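Local coordinates for mandelate racemase / muconate lactonizing enzyme, C-terminal domain protein (Pseudovibrio sp. JE062, PDB 4JHM) that belongs to the enolase superfamily, combining an N-terminal capping domain with a TIM-barrel-like C-terminal domain, though its specific function is not assigned, at residues N37-L42 against L51-S56; L83-L88 against I109-I114; M194-G199 against L221-S226; N295-S300 against D318-F323; A335-I340 against G357-W362. One frame throughout, in Å; residues are numbered along the deposited sequence.

Interaction 1. Residues N37-L42 against L51-S56; sequences NNIVRL and LGATMS
Asn38 and Thr54 are an antiparallel hydrogen-bonded pair in the beta hairpin of strands 34-44 and 50-58, part of the four-stranded sheet of the N-terminal capping domain. Antiparallel pairing is supported by the 161° between the strand directions and by the register, in which Val40 with Gly52 is the next hydrogen-bonded pair and Asn37-Met55, Ile39-Ala53 and Arg41-Leu51 are non-hydrogen-bonded pairs. Asn38 adds a side-chain grip to the backbone one. Its CG lies anti to the carbonyl carbon and beside the backbone N (chi1 -56°), and its amide turns toward the neighbouring strand. Asn38 ND2 donates to Ser56 OG at 2.7 Å, with the hydroxyl oxygen in the amide plane, and also to Thr54 O at 2.9 Å, here tilted from that plane. Ser56 OG has a further partner in Asp63, while Thr54 OG1 turns to Thr274 O. Ile66 of helix 65-73 packs against Asn38, Thr54 and Ser56 on this face.

On the other face, Leu51 and Arg41 run next to each other with a common heading, CD2 of Leu51 meeting CG of Arg41. The aliphatic part of Arg41 therefore makes this contact, whereas its guanidinium forms a salt bridge with Glu49 and a cation-pi interaction with Trp362. Farther along that face, Ile39 CG1 packs on Ala53 CB at 4.1 Å. Two donors of one residue converge on Thr54 O: Asn38 N, at 2.9 Å, and Asn38 ND2 approach it from opposite faces of the carbonyl plane.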
# COMPACT_ATOMS: atom_id res chain seq x y z
N ASN A 37 24.23 -9.91 -38.98
CA ASN A 37 23.14 -9.00 -39.29
C ASN A 37 22.08 -9.75 -40.10
O ASN A 37 22.42 -10.48 -41.04
CB ASN A 37 23.65 -7.80 -40.07
CG ASN A 37 22.67 -6.64 -40.10
OD1 ASN A 37 21.53 -6.77 -39.65
ND2 ASN A 37 23.10 -5.51 -40.63
N ASN A 38 20.82 -9.58 -39.73
CA ASN A 38 19.71 -10.21 -40.44
C ASN A 38 18.90 -9.17 -41.18
O ASN A 38 18.33 -8.27 -40.57
CB ASN A 38 18.82 -10.96 -39.46
CG ASN A 38 19.58 -11.96 -38.64
OD1 ASN A 38 20.01 -13.00 -39.14
ND2 ASN A 38 19.76 -11.67 -37.35
N ILE A 39 18.83 -9.28 -42.51
CA ILE A 39 18.13 -8.29 -43.30
C ILE A 39 16.90 -8.86 -43.98
O ILE A 39 16.96 -9.90 -44.63
CB ILE A 39 19.05 -7.67 -44.36
CG1 ILE A 39 20.10 -6.78 -43.70
CG2 ILE A 39 18.23 -6.86 -45.35
CD1 ILE A 39 21.14 -6.23 -44.65
N VAL A 40 15.78 -8.15 -43.82
CA VAL A 40 14.55 -8.45 -44.54
C VAL A 40 14.33 -7.38 -45.60
O VAL A 40 14.20 -6.20 -45.27
CB VAL A 40 13.33 -8.45 -43.60
CG1 VAL A 40 12.05 -8.66 -44.40
CG2 VAL A 40 13.47 -9.52 -42.53
N ARG A 41 14.28 -7.79 -46.86
CA ARG A 41 13.99 -6.87 -47.95
C ARG A 41 12.64 -7.20 -48.57
O ARG A 41 12.46 -8.26 -49.17
CB ARG A 41 15.08 -6.93 -49.03
CG ARG A 41 15.29 -5.60 -49.74
CD ARG A 41 15.36 -5.75 -51.24
NE ARG A 41 16.67 -6.20 -51.71
CZ ARG A 41 17.15 -5.96 -52.93
NH1 ARG A 41 16.44 -5.27 -53.80
NH2 ARG A 41 18.35 -6.41 -53.27
N LEU A 42 11.68 -6.28 -48.43
CA LEU A 42 10.34 -6.50 -48.96
C LEU A 42 10.17 -5.80 -50.30
O LEU A 42 10.65 -4.69 -50.49
CB LEU A 42 9.29 -5.95 -47.99
CG LEU A 42 9.27 -6.54 -46.58
CD1 LEU A 42 8.34 -5.72 -45.70
CD2 LEU A 42 8.86 -8.00 -46.59
N LEU A 51 13.31 -2.03 -46.34
CA LEU A 51 14.42 -2.67 -45.64
C LEU A 51 14.23 -2.64 -44.13
O LEU A 51 13.87 -1.61 -43.55
CB LEU A 51 15.74 -1.98 -45.98
CG LEU A 51 15.95 -1.53 -47.42
CD1 LEU A 51 17.34 -0.92 -47.55
CD2 LEU A 51 15.75 -2.68 -48.39
N GLY A 52 14.50 -3.78 -43.50
CA GLY A 52 14.52 -3.89 -42.05
C GLY A 52 15.64 -4.83 -41.67
O GLY A 52 16.13 -5.57 -42.51
N ALA A 53 16.04 -4.81 -40.40
CA ALA A 53 17.17 -5.61 -39.96
C ALA A 53 17.21 -5.78 -38.45
O ALA A 53 16.84 -4.87 -37.71
CB ALA A 53 18.47 -4.97 -40.43
N THR A 54 17.64 -6.95 -38.01
CA THR A 54 17.92 -7.16 -36.60
C THR A 54 19.24 -7.92 -36.44
O THR A 54 19.61 -8.75 -37.27
CB THR A 54 16.80 -7.92 -35.87
OG1 THR A 54 16.98 -7.81 -34.46
CG2 THR A 54 16.79 -9.39 -36.27
N MSE A 55 19.93 -7.62 -35.34
CA MSE A 55 21.28 -8.10 -35.12
C MSE A 55 21.27 -9.29 -34.21
O MSE A 55 20.50 -9.34 -33.26
CB MSE A 55 21.99 -6.94 -34.46
CG MSE A 55 23.50 -7.10 -34.52
SE MSE A 55 24.31 -5.64 -33.48
CE MSE A 55 23.79 -6.18 -31.66
N SER A 56 22.14 -10.25 -34.50
CA SER A 56 22.36 -11.39 -33.61
C SER A 56 23.80 -11.36 -33.12
O SER A 56 24.69 -10.86 -33.81
CB SER A 56 22.10 -12.71 -34.33
OG SER A 56 20.90 -12.67 -35.07

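Interaction 2. Residues L83-L88 against I109-I114; sequences LMTQEL and IAAWDI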
# COMPACT_ATOMS: atom_id res chain seq x y z
N LEU A 83 1.46 -1.10 -45.96
CA LEU A 83 1.17 0.25 -45.50
C LEU A 83 0.30 0.26 -44.24
O LEU A 83 0.26 1.25 -43.51
CB LEU A 83 0.49 1.05 -46.61
CG LEU A 83 1.33 1.29 -47.86
CD1 LEU A 83 0.47 1.85 -48.97
CD2 LEU A 83 2.51 2.20 -47.56
N MSE A 84 -0.40 -0.85 -44.00
CA MSE A 84 -1.21 -1.00 -42.80
C MSE A 84 -0.35 -1.63 -41.74
O MSE A 84 -0.52 -2.80 -41.41
CB MSE A 84 -2.41 -1.88 -43.13
CG MSE A 84 -3.15 -1.34 -44.34
SE MSE A 84 -4.03 0.36 -43.87
CE MSE A 84 -5.80 -0.38 -43.43
N THR A 85 0.56 -0.83 -41.19
CA THR A 85 1.61 -1.32 -40.29
C THR A 85 1.11 -1.86 -38.95
O THR A 85 1.79 -2.67 -38.31
CB THR A 85 2.65 -0.22 -39.99
OG1 THR A 85 2.00 0.92 -39.43
CG2 THR A 85 3.37 0.20 -41.26
N GLN A 86 -0.05 -1.40 -38.50
CA GLN A 86 -0.59 -1.86 -37.23
C GLN A 86 -1.31 -3.19 -37.41
O GLN A 86 -1.25 -4.06 -36.54
CB GLN A 86 -1.54 -0.82 -36.64
CG GLN A 86 -2.24 -1.27 -35.37
CD GLN A 86 -1.26 -1.75 -34.31
OE1 GLN A 86 -0.45 -0.97 -33.80
NE2 GLN A 86 -1.34 -3.03 -33.96
N GLU A 87 -1.99 -3.34 -38.54
CA GLU A 87 -2.67 -4.59 -38.85
C GLU A 87 -1.65 -5.69 -39.15
O GLU A 87 -1.88 -6.86 -38.84
CB GLU A 87 -3.62 -4.41 -40.04
CG GLU A 87 -4.33 -5.68 -40.49
CD GLU A 87 -3.51 -6.49 -41.47
OE1 GLU A 87 -3.43 -7.73 -41.31
OE2 GLU A 87 -2.93 -5.89 -42.41
N LEU A 88 -0.53 -5.30 -39.75
CA LEU A 88 0.58 -6.23 -40.00
C LEU A 88 1.20 -6.65 -38.67
O LEU A 88 1.40 -7.84 -38.41
CB LEU A 88 1.64 -5.56 -40.88
CG LEU A 88 2.72 -6.50 -41.43
CD1 LEU A 88 2.11 -7.50 -42.39
CD2 LEU A 88 3.82 -5.71 -42.11
N ILE A 109 9.45 -3.08 -39.44
CA ILE A 109 10.30 -1.95 -39.78
C ILE A 109 10.33 -1.73 -41.29
O ILE A 109 10.23 -0.60 -41.76
CB ILE A 109 11.73 -2.16 -39.25
CG1 ILE A 109 11.74 -2.02 -37.72
CG2 ILE A 109 12.68 -1.15 -39.86
CD1 ILE A 109 12.96 -2.62 -37.06
N ALA A 110 10.45 -2.83 -42.03
CA ALA A 110 10.51 -2.77 -43.48
C ALA A 110 9.22 -2.20 -44.08
O ALA A 110 9.24 -1.64 -45.18
CB ALA A 110 10.79 -4.15 -44.05
N ALA A 111 8.11 -2.36 -43.37
CA ALA A 111 6.84 -1.81 -43.84
C ALA A 111 6.84 -0.30 -43.68
O ALA A 111 6.38 0.43 -44.56
CB ALA A 111 5.68 -2.43 -43.08
N TRP A 112 7.36 0.18 -42.55
CA TRP A 112 7.47 1.62 -42.31
C TRP A 112 8.39 2.27 -43.34
O TRP A 112 8.14 3.39 -43.77
CB TRP A 112 7.96 1.90 -40.89
CG TRP A 112 6.86 1.90 -39.85
CD1 TRP A 112 6.56 0.90 -38.98
CD2 TRP A 112 5.93 2.96 -39.58
NE1 TRP A 112 5.50 1.27 -38.19
CE2 TRP A 112 5.10 2.53 -38.54
CE3 TRP A 112 5.73 4.24 -40.12
CZ2 TRP A 112 4.07 3.32 -38.02
CZ3 TRP A 112 4.71 5.02 -39.61
CH2 TRP A 112 3.89 4.56 -38.57
N ASP A 113 9.45 1.56 -43.72
CA ASP A 113 10.40 2.06 -44.71
C ASP A 113 9.71 2.31 -46.06
O ASP A 113 9.94 3.33 -46.71
CB ASP A 113 11.56 1.07 -44.88
CG ASP A 113 12.66 1.58 -45.81
OD1 ASP A 113 12.86 2.81 -45.90
OD2 ASP A 113 13.33 0.74 -46.45
N ILE A 114 8.87 1.36 -46.46
CA ILE A 114 8.10 1.46 -47.69
C ILE A 114 7.10 2.61 -47.61
O ILE A 114 6.96 3.38 -48.57
CB ILE A 114 7.35 0.14 -47.97
CG1 ILE A 114 8.29 -0.86 -48.63
CG2 ILE A 114 6.13 0.38 -48.85
CD1 ILE A 114 7.75 -2.28 -48.64
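Thr85 sets its methyl almost squarely over the pyrrole ring of Trp112, and no hydrogen bond joins the two segments. The evidence for a CH-pi contact is the position of Thr85 CG2, 3.8 Å from the centroid of the five-membered ring of Trp112 and only 7° off its normal. Thr85 OG1 lies over the indole as well, 3.2 Å above the plane of the Trp112 ring and displaced toward its rim; its closest ring atom is CZ2. With OG1 between the backbone N and the carbonyl carbon (chi1 57°), both branches of the threonine can meet the indole, and the two side chains cross at about a right angle. Both polar atoms have partners outside the segments: Thr85 OG1 is hydrogen-bonded to Lys115 NZ, and Trp112 NE1 to Thr280 OG1.

The contact belongs to the helical part of the capping domain, where the first turn of helix 85-92 meets the long helix 100-119. Met84 occupies the N-cap position, and its carbonyl O accepts from Leu88 N at 3.0 Å, which starts the turn that carries both Thr85 and Leu88 toward the longer helix. Ala111 CB is the small surface they share, 3.9 Å from Thr85 CG2 and equally far from Leu88 CD2. Just before the helix, Leu83 starts out away from the partner, but its tip returns to place CD2 4.3 Å from Ile114 CG2. Ile114 also packs on Leu42 of strand 34-44, and Leu126 of a neighbouring subunit reaches Trp112.

Interaction 3. Residues M194-G199 against L221-S226; sequences MLDTAG and LEAPVS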
# COMPACT_ATOMS: atom_id res chain seq x y z
N MSE A 194 28.87 7.12 -18.83
CA MSE A 194 27.88 6.12 -18.46
C MSE A 194 28.58 4.79 -18.34
O MSE A 194 29.68 4.60 -18.86
CB MSE A 194 26.79 5.98 -19.51
CG MSE A 194 25.97 7.26 -19.68
SE MSE A 194 26.65 8.32 -21.21
CE MSE A 194 24.99 8.42 -22.26
N LEU A 195 27.93 3.84 -17.66
CA LEU A 195 28.51 2.53 -17.41
C LEU A 195 27.47 1.44 -17.64
O LEU A 195 26.36 1.52 -17.12
CB LEU A 195 29.01 2.46 -15.97
CG LEU A 195 29.80 1.22 -15.58
CD1 LEU A 195 31.08 1.12 -16.40
CD2 LEU A 195 30.12 1.26 -14.09
N ASP A 196 27.83 0.43 -18.43
CA ASP A 196 26.97 -0.73 -18.66
C ASP A 196 27.58 -1.99 -18.04
O ASP A 196 28.64 -2.46 -18.48
CB ASP A 196 26.73 -0.94 -20.16
CG ASP A 196 25.84 -2.14 -20.46
OD1 ASP A 196 25.52 -2.90 -19.52
OD2 ASP A 196 25.46 -2.34 -21.63
N THR A 197 26.94 -2.53 -17.00
CA THR A 197 27.44 -3.72 -16.32
C THR A 197 26.64 -4.97 -16.68
O THR A 197 26.67 -5.98 -15.96
CB THR A 197 27.45 -3.53 -14.78
OG1 THR A 197 26.13 -3.26 -14.32
CG2 THR A 197 28.37 -2.37 -14.38
N ALA A 198 25.90 -4.90 -17.79
CA ALA A 198 25.25 -6.06 -18.38
C ALA A 198 24.57 -7.00 -17.39
O ALA A 198 24.51 -8.20 -17.61
CB ALA A 198 26.26 -6.84 -19.21
N GLY A 199 24.08 -6.45 -16.29
CA GLY A 199 23.28 -7.22 -15.34
C GLY A 199 24.04 -8.20 -14.47
O GLY A 199 23.42 -8.97 -13.73
N LEU A 221 23.69 4.52 -14.90
CA LEU A 221 24.12 3.14 -14.73
C LEU A 221 23.15 2.24 -15.46
O LEU A 221 21.97 2.16 -15.10
CB LEU A 221 24.16 2.76 -13.24
CG LEU A 221 24.39 1.27 -12.94
CD1 LEU A 221 25.61 0.76 -13.68
CD2 LEU A 221 24.53 1.01 -11.45
N GLU A 222 23.63 1.55 -16.49
CA GLU A 222 22.77 0.72 -17.31
C GLU A 222 22.92 -0.76 -16.94
O GLU A 222 24.03 -1.28 -16.86
CB GLU A 222 23.10 0.93 -18.80
CG GLU A 222 22.57 -0.15 -19.73
CD GLU A 222 22.83 0.15 -21.19
OE1 GLU A 222 22.83 1.34 -21.57
OE2 GLU A 222 23.02 -0.82 -21.96
N ALA A 223 21.79 -1.42 -16.71
CA ALA A 223 21.79 -2.86 -16.46
C ALA A 223 22.66 -3.22 -15.26
O ALA A 223 23.64 -3.96 -15.39
CB ALA A 223 22.28 -3.60 -17.70
N PRO A 224 22.31 -2.70 -14.07
CA PRO A 224 23.08 -2.99 -12.87
C PRO A 224 23.03 -4.47 -12.52
O PRO A 224 24.07 -5.08 -12.26
CB PRO A 224 22.40 -2.15 -11.79
CG PRO A 224 21.04 -1.83 -12.32
CD PRO A 224 21.18 -1.79 -13.82
N VAL A 225 21.83 -5.04 -12.53
CA VAL A 225 21.63 -6.46 -12.26
C VAL A 225 20.62 -7.06 -13.25
O VAL A 225 20.24 -6.42 -14.23
CB VAL A 225 21.15 -6.68 -10.81
CG1 VAL A 225 22.25 -6.33 -9.83
CG2 VAL A 225 19.91 -5.84 -10.52
N SER A 226 20.21 -8.30 -13.00
CA SER A 226 19.22 -8.94 -13.84
C SER A 226 17.98 -8.07 -13.93
O SER A 226 17.47 -7.61 -12.91
CB SER A 226 18.82 -10.29 -13.27
OG SER A 226 17.62 -10.75 -13.86
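Asp196 and Glu222 stand next to each other at the C-terminal ends of two parallel strands, 192-196 and 220-222, joined in a beta-alpha-beta unit of the TIM-barrel-like domain. As a parallel pair in register, they put their side chains on the same face of the sheet; in each, CG is anti to the backbone N. There they cross obliquely, with carboxylate planes 43° apart and Asp196 OD2 at 2.9 Å from Glu222 OE2. No hydrogen bond joins these two acceptors; Glu222 OE1 forms a salt bridge with Lys165, and Asp196 OD2 has a weak bond to His167. Asp196 OD1 accepts from Ala198 N at 2.7 Å, closing an Asx turn that fixes the carboxylate against its own loop. Such strand ends line the active-site mouth in TIM barrels.

On the opposite face Leu221 CD1 leans toward Leu195, while the backbones are tied by Glu222 N to Leu195 O and Thr197 N to Glu222 O. Beyond the strands, Ala223 O takes over as the shared acceptor: Thr197 OG1 at 2.8 Å and Gly199 N at 2.7 Å reach it from opposite faces of its carbonyl plane.

Interaction 4. Residues N295-S300 against D318-F323; sequences NLEIQS and DNCNFF
Glu297 folds back to hold two successive backbone N-H groups, those of Asn321 and Phe322. Its CG is anti to the carbonyl carbon, and a bend at chi2 (-54°) turns CD toward 318-323. Glu297 OE2 accepts from Asn321 N at 3.0 Å and OE1 from Phe322 N at 3.2 Å, each oxygen through its syn lone pair, the side facing the other oxygen. Both oxygens are thus engaged; Asn321 N also makes a weak bond to OE1.

At one end, Asn295 and Asn319 pass one another with opposed headings and amide planes 79° apart, OD1 of Asn295 lying beside CA and CB of Asn319. The amide of Asn319 instead hydrogen-bonds Phe286 O through ND2. Next to this pair, Leu296 N donates to Asn319 O at 2.9 Å.

At the other end, Ser300 OG sits 3.3 Å above one face of the Phe323 ring, displaced toward the rim, and Ile298 CD1 reaches the same ring at CD2, 4.0 Å away. The segments run in nearly the same direction, 23° apart, and helix 304-316 connects them before the chain enters strand 323-326 beside strand 133-139. Such a same-direction return through a helix is typical of the TIM barrel.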
# COMPACT_ATOMS: atom_id res chain seq x y z
N ASN A 295 12.29 9.70 -20.18
CA ASN A 295 12.84 9.52 -21.51
C ASN A 295 12.97 8.06 -21.92
O ASN A 295 12.96 7.17 -21.07
CB ASN A 295 14.22 10.18 -21.58
CG ASN A 295 14.15 11.68 -21.46
OD1 ASN A 295 13.09 12.27 -21.62
ND2 ASN A 295 15.28 12.30 -21.17
N LEU A 296 13.08 7.83 -23.22
CA LEU A 296 13.35 6.51 -23.75
C LEU A 296 14.70 6.55 -24.44
O LEU A 296 14.80 6.97 -25.58
CB LEU A 296 12.27 6.09 -24.74
CG LEU A 296 12.24 4.59 -25.09
CD1 LEU A 296 10.98 4.23 -25.86
CD2 LEU A 296 13.47 4.17 -25.88
N GLU A 297 15.75 6.13 -23.73
CA GLU A 297 17.09 6.12 -24.30
C GLU A 297 17.25 4.89 -25.19
O GLU A 297 17.33 3.77 -24.69
CB GLU A 297 18.14 6.13 -23.20
CG GLU A 297 18.04 7.35 -22.29
CD GLU A 297 18.07 8.67 -23.04
OE1 GLU A 297 18.80 8.75 -24.05
OE2 GLU A 297 17.39 9.62 -22.62
N ILE A 298 17.30 5.11 -26.50
CA ILE A 298 17.31 4.02 -27.47
C ILE A 298 18.58 3.20 -27.40
O ILE A 298 19.68 3.71 -27.18
CB ILE A 298 17.17 4.53 -28.92
CG1 ILE A 298 18.19 5.63 -29.22
CG2 ILE A 298 15.76 5.04 -29.18
CD1 ILE A 298 18.17 6.13 -30.65
N GLN A 299 18.41 1.90 -27.59
CA GLN A 299 19.53 1.02 -27.80
C GLN A 299 19.73 0.92 -29.30
O GLN A 299 19.15 0.06 -29.96
CB GLN A 299 19.24 -0.35 -27.19
CG GLN A 299 20.22 -1.43 -27.60
CD GLN A 299 20.43 -2.44 -26.51
OE1 GLN A 299 20.17 -3.63 -26.68
NE2 GLN A 299 20.90 -1.97 -25.36
N SER A 300 20.54 1.82 -29.84
CA SER A 300 20.75 1.89 -31.29
C SER A 300 22.10 1.29 -31.68
O SER A 300 22.57 1.53 -32.78
CB SER A 300 20.67 3.33 -31.77
OG SER A 300 21.84 4.06 -31.42
N ASP A 318 10.63 14.08 -28.25
CA ASP A 318 11.61 14.86 -27.50
C ASP A 318 12.21 14.08 -26.34
O ASP A 318 13.35 14.33 -25.95
CB ASP A 318 10.96 16.13 -26.95
CG ASP A 318 10.65 17.14 -28.03
OD1 ASP A 318 11.57 17.47 -28.80
OD2 ASP A 318 9.49 17.60 -28.10
N ASN A 319 11.44 13.14 -25.79
CA ASN A 319 11.86 12.41 -24.60
C ASN A 319 12.90 11.32 -24.90
O ASN A 319 12.58 10.14 -24.96
CB ASN A 319 10.65 11.83 -23.86
CG ASN A 319 9.76 10.97 -24.74
OD1 ASN A 319 9.72 11.12 -25.96
ND2 ASN A 319 9.03 10.06 -24.12
N CYS A 320 14.14 11.76 -25.07
CA CYS A 320 15.30 10.90 -25.29
C CYS A 320 16.46 11.85 -25.50
O CYS A 320 16.33 12.80 -26.27
CB CYS A 320 15.12 9.99 -26.51
SG CYS A 320 16.63 9.13 -27.07
N ASN A 321 17.58 11.62 -24.83
CA ASN A 321 18.71 12.55 -24.87
C ASN A 321 19.81 12.15 -25.84
O ASN A 321 20.52 13.01 -26.35
CB ASN A 321 19.35 12.70 -23.49
CG ASN A 321 18.42 13.32 -22.47
OD1 ASN A 321 17.66 14.23 -22.78
ND2 ASN A 321 18.49 12.83 -21.24
N PHE A 322 19.98 10.85 -26.08
CA PHE A 322 21.11 10.40 -26.90
C PHE A 322 20.79 9.35 -27.96
O PHE A 322 19.76 8.67 -27.91
CB PHE A 322 22.22 9.84 -26.00
CG PHE A 322 22.75 10.83 -25.00
CD1 PHE A 322 23.69 11.77 -25.36
CD2 PHE A 322 22.31 10.79 -23.68
CE1 PHE A 322 24.18 12.67 -24.44
CE2 PHE A 322 22.80 11.69 -22.75
CZ PHE A 322 23.73 12.64 -23.13
N PHE A 323 21.70 9.23 -28.92
CA PHE A 323 21.69 8.17 -29.91
C PHE A 323 22.96 7.37 -29.68
O PHE A 323 24.06 7.92 -29.71
CB PHE A 323 21.71 8.77 -31.32
CG PHE A 323 22.16 7.81 -32.39
CD1 PHE A 323 23.50 7.70 -32.71
CD2 PHE A 323 21.24 7.03 -33.07
CE1 PHE A 323 23.92 6.82 -33.70
CE2 PHE A 323 21.66 6.15 -34.06
CZ PHE A 323 23.00 6.05 -34.37

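Interaction 5. Residues A335-I340 against G357-W362; sequences ASKTQI and GVEMDW
Lys337 crosses Asp361 at about a right angle, but it meets the aliphatic base of that residue and not its flat carboxylate: CE lies 3.8 Å from Asp361 CB, whereas NZ stays 5.1 Å from OD1. The carboxylate is engaged with its own chain, OD1 of Asp361 capping Ala364 N. The other flat group, the Trp362 indole, has Met360 CB 3.7 Å above one face, offset toward the rim. Lys337 is extended beyond CG, and its methylenes touch Met360 and Asp361, CD near Met360 O and CE near Asp361 CA, with CD also near Glu359 CG.

Backbone bonds fix the register. Asp361 N donates to Ala335 O at 2.8 Å and Lys337 N to Glu359 O at 3.0 Å, flanking a single bridge between Ser336 and Met360, whose CA atoms are 4.5 Å apart. Thr338 extends this pairing with its side chain. Thr338 OG1, anti to the carbonyl carbon and beside the backbone N (chi1 -58°), accepts from Glu359 N at 3.0 Å, and the N-H...O angle of 175° shows an almost straight bond.

The touching parts run 151° apart, close to antiparallel although neither is a regular strand. Met360 also packs on Thr304 of the barrel domain and Leu51 of the capping sheet. With Asp361 as N-cap of helix 362-368, the contact marks the place where the chain leaves the barrel domain to rejoin the capping domain, as is typical of the enolase superfamily.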
# COMPACT_ATOMS: atom_id res chain seq x y z
N ALA A 335 28.30 -3.47 -46.18
CA ALA A 335 27.49 -3.39 -47.40
C ALA A 335 26.52 -2.21 -47.40
O ALA A 335 25.43 -2.29 -47.98
CB ALA A 335 26.72 -4.69 -47.59
N SER A 336 26.91 -1.12 -46.76
CA SER A 336 26.06 0.05 -46.66
C SER A 336 26.61 1.23 -47.45
O SER A 336 27.78 1.59 -47.29
CB SER A 336 25.88 0.46 -45.21
OG SER A 336 24.91 1.50 -45.11
N LYS A 337 25.76 1.83 -48.27
CA LYS A 337 26.11 3.05 -48.98
C LYS A 337 25.79 4.28 -48.13
O LYS A 337 25.97 5.41 -48.57
CB LYS A 337 25.33 3.11 -50.30
CG LYS A 337 25.65 1.97 -51.25
CD LYS A 337 24.70 1.97 -52.44
CE LYS A 337 25.14 0.97 -53.50
NZ LYS A 337 24.01 0.54 -54.36
N THR A 338 25.31 4.04 -46.91
CA THR A 338 24.94 5.11 -46.00
C THR A 338 25.82 5.08 -44.76
O THR A 338 26.18 4.01 -44.29
CB THR A 338 23.48 4.96 -45.54
OG1 THR A 338 22.62 4.95 -46.69
CG2 THR A 338 23.09 6.11 -44.61
N GLN A 339 26.16 6.25 -44.24
CA GLN A 339 26.98 6.33 -43.03
C GLN A 339 26.41 7.30 -42.01
O GLN A 339 26.46 8.52 -42.18
CB GLN A 339 28.41 6.74 -43.39
CG GLN A 339 29.14 5.70 -44.22
CD GLN A 339 30.59 6.08 -44.48
OE1 GLN A 339 31.47 5.23 -44.47
NE2 GLN A 339 30.83 7.37 -44.71
N ILE A 340 25.86 6.75 -40.93
CA ILE A 340 25.38 7.57 -39.83
C ILE A 340 26.50 7.74 -38.81
O ILE A 340 26.61 6.98 -37.87
CB ILE A 340 24.14 6.94 -39.16
CG1 ILE A 340 23.02 6.79 -40.18
CG2 ILE A 340 23.68 7.80 -37.99
CD1 ILE A 340 21.75 6.16 -39.64
N GLY A 357 15.95 6.13 -44.93
CA GLY A 357 17.03 6.84 -45.61
C GLY A 357 18.28 5.99 -45.64
O GLY A 357 19.39 6.52 -45.62
N VAL A 358 18.11 4.67 -45.69
CA VAL A 358 19.24 3.76 -45.74
C VAL A 358 19.31 3.08 -47.10
O VAL A 358 18.37 2.40 -47.52
CB VAL A 358 19.15 2.67 -44.65
CG1 VAL A 358 20.30 1.69 -44.80
CG2 VAL A 358 19.16 3.30 -43.27
N GLU A 359 20.43 3.27 -47.77
CA GLU A 359 20.69 2.65 -49.06
C GLU A 359 21.75 1.57 -48.86
O GLU A 359 22.76 1.80 -48.19
CB GLU A 359 21.15 3.70 -50.07
CG GLU A 359 20.85 3.37 -51.52
CD GLU A 359 20.83 4.60 -52.41
OE1 GLU A 359 20.89 5.73 -51.88
OE2 GLU A 359 20.74 4.44 -53.65
N MSE A 360 21.52 0.39 -49.43
CA MSE A 360 22.43 -0.73 -49.24
C MSE A 360 23.06 -1.11 -50.54
O MSE A 360 22.43 -1.00 -51.59
CB MSE A 360 21.67 -1.94 -48.71
CG MSE A 360 21.06 -1.67 -47.34
SE MSE A 360 22.33 -2.22 -45.93
CE MSE A 360 22.91 -0.42 -45.38
N ASP A 361 24.31 -1.54 -50.47
CA ASP A 361 24.99 -2.15 -51.61
C ASP A 361 24.61 -3.63 -51.63
O ASP A 361 25.00 -4.39 -50.75
CB ASP A 361 26.50 -1.99 -51.47
CG ASP A 361 27.28 -2.67 -52.58
OD1 ASP A 361 26.74 -3.62 -53.20
OD2 ASP A 361 28.43 -2.26 -52.84
N TRP A 362 23.83 -4.02 -52.63
CA TRP A 362 23.21 -5.34 -52.63
C TRP A 362 24.11 -6.43 -53.20
O TRP A 362 23.86 -7.62 -53.01
CB TRP A 362 21.86 -5.29 -53.35
CG TRP A 362 20.86 -4.51 -52.57
CD1 TRP A 362 20.36 -3.28 -52.87
CD2 TRP A 362 20.25 -4.90 -51.33
NE1 TRP A 362 19.47 -2.88 -51.90
CE2 TRP A 362 19.39 -3.86 -50.95
CE3 TRP A 362 20.36 -6.03 -50.52
CZ2 TRP A 362 18.63 -3.91 -49.78
CZ3 TRP A 362 19.60 -6.09 -49.36
CH2 TRP A 362 18.74 -5.04 -49.00

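Interactions 1 and 2 lie in the capping domain and touch: Asp113 OD2 probably accepts from Leu51 N, while Ala110 packs against Leu42. Both are buried, yet one is sheet hydrogen bonding and the other apolar and CH-pi packing of helices. Interactions 3 and 4 are buried in the barrel domain and meet where Met194 packs on Phe322; carboxylates feature in each, close together in interaction 3 and binding backbone N-H groups in interaction 4. Interaction 5 is only partly buried, with lysine and glutamate exposed. It bridges the domains, its Met360 and Trp362 touching Leu51 of interaction 1, and Ile340 reaching Phe323 of interaction 4.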